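Local coordinates for protein putative metal-dependent isothiocyanate hydrolase SaxA (Pectobacterium carotovorum, PDB 6BRM) that probably hydrolyses isothiocyanates, using two zinc ions held in a fold of the metallo-beta-lactamase superfamily, at residues A9-Q14 / I182-T187; T120-D125 / L175-P180; L206-M211 / A215-S220. All blocks are in the same frame, centred on the assembly; numbering follows the deposited sequence. Where two conformers were deposited one is given.

Interaction 1. Residues A9-Q14 / I182-T187; sequences ATLVLQ and IVVLNT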
loop_
_atom_site.group_PDB
_atom_site.type_symbol
_atom_site.label_atom_id
_atom_site.label_comp_id
_atom_site.label_asym_id
_atom_site.label_seq_id
_atom_site.Cartn_x
_atom_site.Cartn_y
_atom_site.Cartn_z
ATOM N N ALA B 9 -16.481 -10.633 10.871
ATOM C CA ALA B 9 -15.385 -9.847 11.448
ATOM C C ALA B 9 -15.787 -9.151 12.749
ATOM O O ALA B 9 -14.974 -8.434 13.342
ATOM C CB ALA B 9 -14.892 -8.822 10.438
ATOM N N THR B 10 -17.034 -9.347 13.183
ATOM C CA THR B 10 -17.502 -8.816 14.456
ATOM C C THR B 10 -16.826 -9.564 15.606
ATOM O O THR B 10 -16.739 -10.798 15.596
ATOM C CB THR B 10 -19.033 -8.920 14.582
ATOM O OG1 THR B 10 -19.641 -8.411 13.388
ATOM C CG2 THR B 10 -19.546 -8.136 15.785
ATOM N N LEU B 11 -16.324 -8.800 16.574
ATOM C CA LEU B 11 -15.649 -9.356 17.744
ATOM C C LEU B 11 -15.558 -8.322 18.857
ATOM O O LEU B 11 -15.538 -7.117 18.585
ATOM C CB LEU B 11 -14.255 -9.875 17.370
ATOM C CG LEU B 11 -13.362 -9.047 16.434
ATOM C CD1 LEU B 11 -12.488 -8.076 17.211
ATOM C CD2 LEU B 11 -12.494 -9.961 15.581
ATOM N N VAL B 12 -15.535 -8.799 20.103
ATOM C CA VAL B 12 -15.286 -7.939 21.263
ATOM C C VAL B 12 -13.924 -8.278 21.855
ATOM O O VAL B 12 -13.549 -9.450 21.941
ATOM C CB VAL B 12 -16.412 -7.981 22.335
ATOM C CG1 VAL B 12 -17.718 -7.486 21.735
ATOM C CG2 VAL B 12 -16.609 -9.366 22.935
ATOM N N LEU B 13 -13.197 -7.233 22.246
ATOM C CA LEU B 13 -11.795 -7.324 22.644
ATOM C C LEU B 13 -11.593 -6.583 23.956
ATOM O O LEU B 13 -11.631 -5.349 23.980
ATOM C CB LEU B 13 -10.917 -6.708 21.548
ATOM C CG LEU B 13 -9.425 -6.477 21.812
ATOM C CD1 LEU B 13 -8.748 -7.722 22.372
ATOM C CD2 LEU B 13 -8.737 -6.020 20.533
ATOM N N GLN B 14 -11.401 -7.333 25.043
ATOM C CA GLN B 14 -11.054 -6.746 26.337
ATOM C C GLN B 14 -9.531 -6.601 26.420
ATOM O O GLN B 14 -8.816 -7.593 26.569
ATOM C CB GLN B 14 -11.605 -7.584 27.494
ATOM C CG GLN B 14 -11.455 -6.903 28.856
ATOM C CD GLN B 14 -12.553 -7.243 29.856
ATOM O OE1 GLN B 14 -13.709 -7.477 29.492
ATOM N NE2 GLN B 14 -12.196 -7.241 31.135
ATOM N N ILE B 182 -0.095 -12.074 18.128
ATOM C CA ILE B 182 -1.423 -12.463 17.646
ATOM C C ILE B 182 -1.771 -11.666 16.387
ATOM O O ILE B 182 -1.779 -10.434 16.411
ATOM C CB ILE B 182 -2.507 -12.190 18.715
ATOM C CG1 ILE B 182 -2.187 -12.934 20.021
ATOM C CG2 ILE B 182 -3.891 -12.593 18.208
ATOM C CD1 ILE B 182 -2.842 -12.317 21.235
ATOM N N VAL B 183 -2.067 -12.375 15.299
ATOM C CA VAL B 183 -2.506 -11.761 14.044
ATOM C C VAL B 183 -3.890 -12.310 13.694
ATOM O O VAL B 183 -4.021 -13.492 13.375
ATOM C CB VAL B 183 -1.508 -12.038 12.896
ATOM C CG1 VAL B 183 -1.881 -11.250 11.647
ATOM C CG2 VAL B 183 -0.093 -11.669 13.321
ATOM N N VAL B 184 -4.912 -11.453 13.760
ATOM C CA VAL B 184 -6.290 -11.837 13.432
ATOM C C VAL B 184 -6.555 -11.543 11.951
ATOM O O VAL B 184 -6.550 -10.381 11.537
ATOM C CB VAL B 184 -7.329 -11.092 14.307
ATOM C CG1 VAL B 184 -8.730 -11.658 14.080
ATOM C CG2 VAL B 184 -6.959 -11.174 15.781
ATOM N N LEU B 185 -6.782 -12.597 11.163
ATOM C CA LEU B 185 -7.018 -12.474 9.720
ATOM C C LEU B 185 -8.489 -12.672 9.364
ATOM O O LEU B 185 -9.197 -13.448 10.017
ATOM C CB LEU B 185 -6.191 -13.505 8.953
ATOM C CG LEU B 185 -4.700 -13.594 9.261
ATOM C CD1 LEU B 185 -4.068 -14.663 8.388
ATOM C CD2 LEU B 185 -4.001 -12.261 9.065
ATOM N N ASN B 186 -8.922 -11.965 8.321
ATOM C CA ASN B 186 -10.249 -12.132 7.730
ATOM C C ASN B 186 -10.138 -13.116 6.566
ATOM O O ASN B 186 -9.927 -12.713 5.419
ATOM C CB ASN B 186 -10.794 -10.776 7.267
ATOM C CG ASN B 186 -11.116 -9.846 8.428
ATOM O OD1 ASN B 186 -10.889 -10.175 9.596
ATOM N ND2 ASN B 186 -11.655 -8.677 8.111
ATOM N N THR B 187 -10.267 -14.409 6.881
ATOM C CA THR B 187 -10.036 -15.509 5.932
ATOM C C THR B 187 -11.348 -16.065 5.352
ATOM O O THR B 187 -11.626 -17.265 5.424
ATOM C CB THR B 187 -9.244 -16.654 6.599
ATOM O OG1 THR B 187 -9.911 -17.060 7.799
ATOM C CG2 THR B 187 -7.841 -16.210 6.941
#
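Leu11 and Val184 meet between the two large mixed sheets of this metallo-beta-lactamase-type alpha-beta/beta-alpha sandwich. Strand 10-15 belongs to one sheet and strand 182-186 to the other. The segments share no backbone pairing, and side chains alone bridge them. Leu11 CA and Val184 CA stand 10.6 Å apart, so each side chain must reach inward. Both CB atoms point at the opposite strand. From Leu11 the CD2 methyl does the touching, and from Val184 the CG1 branch. CG1 lies opposite the backbone N (chi1 -172°) and so reaches out toward Leu11 CD2, 4.4 Å away. This is a loose apolar touch. Leu3 of strand 2-7 packs on both residues and helps to fill the same layer.

Nearer the zinc site the two segments come closer. Ala9 CA and Asn186 CA are 6.7 Å apart. The methyl group of Ala9 also touches His72, a zinc ligand. The Asn186 amide is turned with OD1 close to eclipsing CA (chi2 3°), which carries ND2 outward from its own strand. ND2 then donates a hydrogen bond to OD1 of Asp164, a ligand of both zinc ions. Asn186 also touches the zinc ligand His221. It therefore probably helps to position first-shell ligands. The contact thus joins the inner packing of the sandwich to the second shell of the zinc site, where the Ala9 methyl carbon CB rests 4.0 Å from Asn186 ND2.

Interaction 2. Residues T120-D125 / L175-P180; sequences TIYKTD and LQRFKP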
loop_
_atom_site.group_PDB
_atom_site.type_symbol
_atom_site.label_atom_id
_atom_site.label_comp_id
_atom_site.label_asym_id
_atom_site.label_seq_id
_atom_site.Cartn_x
_atom_site.Cartn_y
_atom_site.Cartn_z
ATOM N N THR B 120 -1.724 2.200 22.977
ATOM C CA THR B 120 -1.455 2.772 21.666
ATOM C C THR B 120 -2.244 1.973 20.636
ATOM O O THR B 120 -2.236 0.740 20.680
ATOM C CB THR B 120 0.047 2.699 21.325
ATOM O OG1 THR B 120 0.813 3.224 22.417
ATOM C CG2 THR B 120 0.363 3.491 20.070
ATOM N N ILE B 121 -2.919 2.674 19.720
ATOM C CA ILE B 121 -3.666 2.047 18.627
ATOM C C ILE B 121 -3.141 2.589 17.301
ATOM O O ILE B 121 -3.294 3.775 17.016
ATOM C CB ILE B 121 -5.185 2.315 18.745
ATOM C CG1 ILE B 121 -5.755 1.590 19.970
ATOM C CG2 ILE B 121 -5.924 1.861 17.484
ATOM C CD1 ILE B 121 -7.164 2.006 20.335
ATOM N N TYR B 122 -2.532 1.720 16.500
ATOM C CA TYR B 122 -2.021 2.096 15.180
ATOM C C TYR B 122 -3.003 1.669 14.089
ATOM O O TYR B 122 -3.444 0.517 14.072
ATOM C CB TYR B 122 -0.670 1.435 14.910
ATOM C CG TYR B 122 0.428 1.755 15.901
ATOM C CD1 TYR B 122 1.251 2.870 15.724
ATOM C CD2 TYR B 122 0.675 0.922 16.995
ATOM C CE1 TYR B 122 2.273 3.160 16.620
ATOM C CE2 TYR B 122 1.697 1.198 17.893
ATOM C CZ TYR B 122 2.491 2.320 17.706
ATOM O OH TYR B 122 3.502 2.597 18.596
ATOM N N LYS B 123 -3.321 2.598 13.184
ATOM C CA LYS B 123 -4.167 2.335 12.020
ATOM C C LYS B 123 -3.271 1.936 10.847
ATOM O O LYS B 123 -2.296 2.630 10.555
ATOM C CB LYS B 123 -4.980 3.589 11.664
ATOM C CG LYS B 123 -5.984 3.405 10.533
ATOM C CD LYS B 123 -6.848 4.643 10.299
ATOM C CE LYS B 123 -6.079 5.818 9.704
ATOM N NZ LYS B 123 -5.502 5.508 8.365
ATOM N N THR B 124 -3.625 0.834 10.179
ATOM C CA THR B 124 -2.828 0.227 9.103
ATOM C C THR B 124 -3.508 0.378 7.741
ATOM O O THR B 124 -4.739 0.399 7.658
ATOM C CB THR B 124 -2.656 -1.282 9.356
ATOM O OG1 THR B 124 -2.364 -1.512 10.738
ATOM C CG2 THR B 124 -1.541 -1.862 8.496
ATOM N N ASP B 125 -2.710 0.464 6.676
ATOM C CA ASP B 125 -3.244 0.544 5.313
ATOM C C ASP B 125 -3.234 -0.844 4.689
ATOM O O ASP B 125 -2.200 -1.496 4.659
ATOM C CB ASP B 125 -2.430 1.517 4.447
ATOM C CG ASP B 125 -3.138 1.875 3.132
ATOM O OD1 ASP B 125 -4.290 2.353 3.175
ATOM O OD2 ASP B 125 -2.539 1.683 2.054
ATOM N N LEU B 175 3.704 -6.495 9.899
ATOM C CA LEU B 175 4.210 -7.668 10.622
ATOM C C LEU B 175 5.676 -7.481 11.010
ATOM O O LEU B 175 6.077 -7.854 12.110
ATOM C CB LEU B 175 4.068 -8.946 9.782
ATOM C CG LEU B 175 2.672 -9.426 9.359
ATOM C CD1 LEU B 175 2.794 -10.632 8.436
ATOM C CD2 LEU B 175 1.803 -9.761 10.561
ATOM N N GLN B 176 6.470 -6.909 10.104
ATOM C CA GLN B 176 7.894 -6.649 10.363
ATOM C C GLN B 176 8.111 -5.552 11.405
ATOM O O GLN B 176 8.991 -5.679 12.258
ATOM C CB GLN B 176 8.632 -6.295 9.067
ATOM C CG GLN B 176 8.776 -7.467 8.105
ATOM C CD GLN B 176 9.414 -7.084 6.780
ATOM O OE1 GLN B 176 9.836 -5.943 6.581
ATOM N NE2 GLN B 176 9.492 -8.044 5.865
ATOM N N ARG B 177 7.314 -4.489 11.342
ATOM C CA ARG B 177 7.430 -3.382 12.296
ATOM C C ARG B 177 6.943 -3.783 13.689
ATOM O O ARG B 177 7.748 -3.893 14.616
ATOM C CB ARG B 177 6.671 -2.142 11.796
ATOM C CG ARG B 177 6.729 -0.940 12.729
ATOM C CD ARG B 177 5.895 0.214 12.200
ATOM N NE ARG B 177 5.765 1.297 13.173
ATOM C CZ ARG B 177 5.078 2.422 12.981
ATOM N NH1 ARG B 177 4.435 2.643 11.835
ATOM N NH2 ARG B 177 5.030 3.342 13.945
ATOM N N PHE B 178 5.634 -4.004 13.829
ATOM C CA PHE B 178 5.009 -4.187 15.149
ATOM C C PHE B 178 5.225 -5.580 15.754
ATOM O O PHE B 178 5.111 -5.734 16.973
ATOM C CB PHE B 178 3.511 -3.869 15.090
ATOM C CG PHE B 178 3.205 -2.484 14.592
ATOM C CD1 PHE B 178 3.398 -1.381 15.412
ATOM C CD2 PHE B 178 2.734 -2.279 13.298
ATOM C CE1 PHE B 178 3.123 -0.100 14.955
ATOM C CE2 PHE B 178 2.455 -1.003 12.836
ATOM C CZ PHE B 178 2.651 0.091 13.666
ATOM N N LYS B 179 5.519 -6.574 14.908
ATOM C CA LYS B 179 5.848 -7.946 15.340
ATOM C C LYS B 179 4.821 -8.543 16.314
ATOM O O LYS B 179 5.161 -8.869 17.456
ATOM C CB LYS B 179 7.266 -7.999 15.930
ATOM C CG LYS B 179 8.346 -7.494 14.976
ATOM C CD LYS B 179 9.646 -8.280 15.085
ATOM C CE LYS B 179 9.565 -9.612 14.352
ATOM N NZ LYS B 179 10.890 -10.278 14.231
ATOM N N PRO B 180 3.557 -8.685 15.863
ATOM C CA PRO B 180 2.506 -9.135 16.776
ATOM C C PRO B 180 2.614 -10.616 17.118
ATOM O O PRO B 180 2.908 -11.426 16.240
ATOM C CB PRO B 180 1.207 -8.868 15.992
ATOM C CG PRO B 180 1.606 -8.169 14.732
ATOM C CD PRO B 180 3.035 -8.516 14.495
#
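Arg177 NH2 forms a salt bridge with Glu112 OE1 and also lies 3.8 Å from Tyr122 CE1. The arginine chain is extended from CG to NE, with CG opposite the backbone N (chi1 180°). This carries the guanidinium across the Tyr122 side chain at roughly a right angle. The guanidinium plane and the tyrosine ring are tilted 61° apart. The approach is oblique, and the charge is probably balanced mainly by Glu112, which Tyr122 touches as well.

The larger part of the contact is aromatic. Phe178 brings its CE1 corner over the centre of one face of the Tyr122 ring, 3.2 Å above the plane. The ring planes meet at 43° and the centroids are 4.4 Å apart. Phe178 CZ adds to the touch at Tyr122 CG. Thr120 CG2 covers the opposite face of the tyrosine ring, nearer its rim, so the ring is held between a methyl group and a phenyl corner. Arg177 and Phe178 also pack on each other. Phe178 CZ lies over one face of the guanidinium, and Arg177 CD lies over one face of the phenyl ring, in each case toward the rim.

This is surface packing away from the zinc site. Tyr122 lies on strand 120-124, between strands 112-114 and 148-152, and touches Thr152. Phe178 rests on Val150 of strand 148-152. Asp125, just beyond Thr124, makes a salt bridge to Lys173 of the second subunit. The C-terminal part of helix 169-178 packs on this sheet, and Lys179, with positive phi, leads out of it toward strand 182-186.

Interaction 3. Residues L206-M211 / A215-S220; sequences LRTLKM and ATIVAS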
loop_
_atom_site.group_PDB
_atom_site.type_symbol
_atom_site.label_atom_id
_atom_site.label_comp_id
_atom_site.label_asym_id
_atom_site.label_seq_id
_atom_site.Cartn_x
_atom_site.Cartn_y
_atom_site.Cartn_z
ATOM N N LEU B 206 -0.503 -19.426 5.758
ATOM C CA LEU B 206 0.841 -20.016 5.719
ATOM C C LEU B 206 1.937 -18.973 5.457
ATOM O O LEU B 206 2.967 -18.976 6.139
ATOM C CB LEU B 206 0.909 -21.119 4.654
ATOM C CG LEU B 206 2.153 -22.016 4.614
ATOM C CD1 LEU B 206 2.304 -22.831 5.891
ATOM C CD2 LEU B 206 2.085 -22.937 3.405
ATOM N N ARG B 207 1.707 -18.097 4.481
ATOM C CA ARG B 207 2.673 -17.060 4.102
ATOM C C ARG B 207 3.027 -16.090 5.240
ATOM O O ARG B 207 4.155 -15.595 5.300
ATOM C CB ARG B 207 2.157 -16.285 2.886
ATOM C CG ARG B 207 2.316 -17.038 1.574
ATOM C CD ARG B 207 1.401 -16.499 0.486
ATOM N NE ARG B 207 1.782 -16.989 -0.837
ATOM C CZ ARG B 207 1.585 -18.233 -1.263
ATOM N NH1 ARG B 207 1.011 -19.128 -0.471
ATOM N NH2 ARG B 207 1.966 -18.584 -2.484
ATOM N N THR B 208 2.068 -15.823 6.128
ATOM C CA THR B 208 2.316 -15.030 7.347
ATOM C C THR B 208 3.204 -15.764 8.342
ATOM O O THR B 208 4.153 -15.191 8.880
ATOM C CB THR B 208 1.012 -14.709 8.110
ATOM O OG1 THR B 208 0.257 -15.907 8.316
ATOM C CG2 THR B 208 0.183 -13.732 7.357
ATOM N N LEU B 209 2.874 -17.031 8.582
ATOM C CA LEU B 209 3.551 -17.840 9.598
ATOM C C LEU B 209 4.995 -18.182 9.193
ATOM O O LEU B 209 5.842 -18.397 10.055
ATOM C CB LEU B 209 2.739 -19.113 9.904
ATOM C CG LEU B 209 2.617 -19.532 11.374
ATOM C CD1 LEU B 209 1.874 -18.488 12.198
ATOM C CD2 LEU B 209 1.918 -20.879 11.470
ATOM N N LYS B 210 5.268 -18.241 7.889
ATOM C CA LYS B 210 6.650 -18.314 7.388
ATOM C C LYS B 210 7.419 -17.037 7.730
ATOM O O LYS B 210 8.568 -17.095 8.159
ATOM C CB LYS B 210 6.680 -18.554 5.873
ATOM C CG LYS B 210 6.347 -19.984 5.476
ATOM C CD LYS B 210 6.174 -20.133 3.974
ATOM C CE LYS B 210 5.878 -21.577 3.598
ATOM N NZ LYS B 210 5.292 -21.699 2.234
ATOM N N MET B 211 6.765 -15.894 7.533
ATOM C CA MET B 211 7.329 -14.578 7.857
ATOM C C MET B 211 7.561 -14.426 9.362
ATOM O O MET B 211 8.630 -13.983 9.787
ATOM C CB MET B 211 6.387 -13.457 7.377
ATOM C CG MET B 211 7.079 -12.176 6.930
ATOM S SD MET B 211 7.172 -12.017 5.131
ATOM C CE MET B 211 7.985 -13.549 4.683
ATOM N N ALA B 215 4.246 -16.114 15.873
ATOM C CA ALA B 215 2.866 -15.644 15.958
ATOM C C ALA B 215 1.829 -16.762 15.915
ATOM O O ALA B 215 2.107 -17.879 15.468
ATOM C CB ALA B 215 2.590 -14.641 14.846
ATOM N N THR B 216 0.634 -16.427 16.392
ATOM C CA THR B 216 -0.524 -17.315 16.384
ATOM C C THR B 216 -1.613 -16.639 15.563
ATOM O O THR B 216 -1.914 -15.468 15.790
ATOM C CB THR B 216 -1.049 -17.549 17.816
ATOM O OG1 THR B 216 0.049 -17.817 18.696
ATOM C CG2 THR B 216 -2.026 -18.717 17.853
ATOM N N ILE B 217 -2.206 -17.371 14.620
ATOM C CA ILE B 217 -3.219 -16.809 13.719
ATOM C C ILE B 217 -4.627 -17.137 14.219
ATOM O O ILE B 217 -4.960 -18.306 14.409
ATOM C CB ILE B 217 -3.075 -17.333 12.266
ATOM C CG1 ILE B 217 -1.604 -17.359 11.812
ATOM C CG2 ILE B 217 -3.922 -16.500 11.308
ATOM C CD1 ILE B 217 -0.849 -16.053 11.974
ATOM N N VAL B 218 -5.441 -16.103 14.426
ATOM C CA VAL B 218 -6.872 -16.263 14.701
ATOM C C VAL B 218 -7.650 -16.021 13.405
ATOM O O VAL B 218 -7.686 -14.898 12.897
ATOM C CB VAL B 218 -7.356 -15.290 15.799
ATOM C CG1 VAL B 218 -8.864 -15.407 16.013
ATOM C CG2 VAL B 218 -6.600 -15.542 17.099
ATOM N N ALA B 219 -8.263 -17.081 12.875
ATOM C CA ALA B 219 -9.077 -16.992 11.663
ATOM C C ALA B 219 -10.437 -16.374 11.977
ATOM O O ALA B 219 -10.992 -16.591 13.059
ATOM C CB ALA B 219 -9.248 -18.367 11.039
ATOM N N SER B 220 -10.964 -15.606 11.024
ATOM C CA SER B 220 -12.217 -14.866 11.196
ATOM C C SER B 220 -12.780 -14.471 9.831
ATOM O O SER B 220 -12.153 -14.731 8.805
ATOM C CB SER B 220 -11.977 -13.619 12.060
ATOM O OG SER B 220 -13.173 -12.880 12.282
#
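In Ile217 CG1 stands opposite the carbonyl carbon and beside the backbone N, and chi2 of -53° bends CD1 to meet Leu209. In Leu209 a chi1 of -138° swings CD1 from the helix toward the strand. Two terminal methyl groups are brought together in this way. The two side chains run past each other in opposite directions. Leu209 CD1 lies 3.7 Å from Ile217 CD1, and Ile217 CG1 adds to the same touch.

The leucine methyl has a second neighbour. Leu209 CD1 also lies near the carbonyl oxygen of Ala215, just before strand 216-220. That oxygen also receives a weak hydrogen bond from Lys247 NZ. Thr208 completes the contact from one helix position earlier. Its OG1 is 3.8 Å from Ile217 CD1, a van der Waals approach. The polar needs of this hydroxyl are met inside the helix. Its one hydrogen is shared between the backbone oxygens of Thr205 and Asp204, with Thr205 O the stronger partner. A buried hydroxyl can therefore face an apolar partner.

Helix 203-211 packs here on the outer face of a parallel part of the sheet. Together with strands 182-186 and 216-220 it makes a beta-alpha-beta crossover, since the two strands are parallel neighbours. Ile248 of strand 248-249 touches both Leu209 and Ile217, and Leu185 of strand 182-186 touches Ile217. Helix 169-178 lies alongside, with Tyr171 on Thr208 and Val172 on Met211. Met211 also packs on Ala137 of the second subunit. Strand 216-220 runs on directly to the zinc ligand His221.

Overall arrangement
From the N terminus, strand 10-15 of the first sheet meets strand 182-186 of the second in interaction 1, closing a loop of 167 intervening residues. Interaction 2 is nested inside that loop. It joins strand 120-124 to helix 169-178, which leads straight into strand 182-186. Leu175 and Val183 touch where these two contacts meet. Interaction 3 follows in series and closes a short loop from helix 203-211 to strand 216-220. That strand lies beside 182-186, with Leu185 N 3.0 Å from Val218 O, a probable hydrogen bond. Interaction 1 joins the sheets, while interactions 2 and 3 lay helices on the second one.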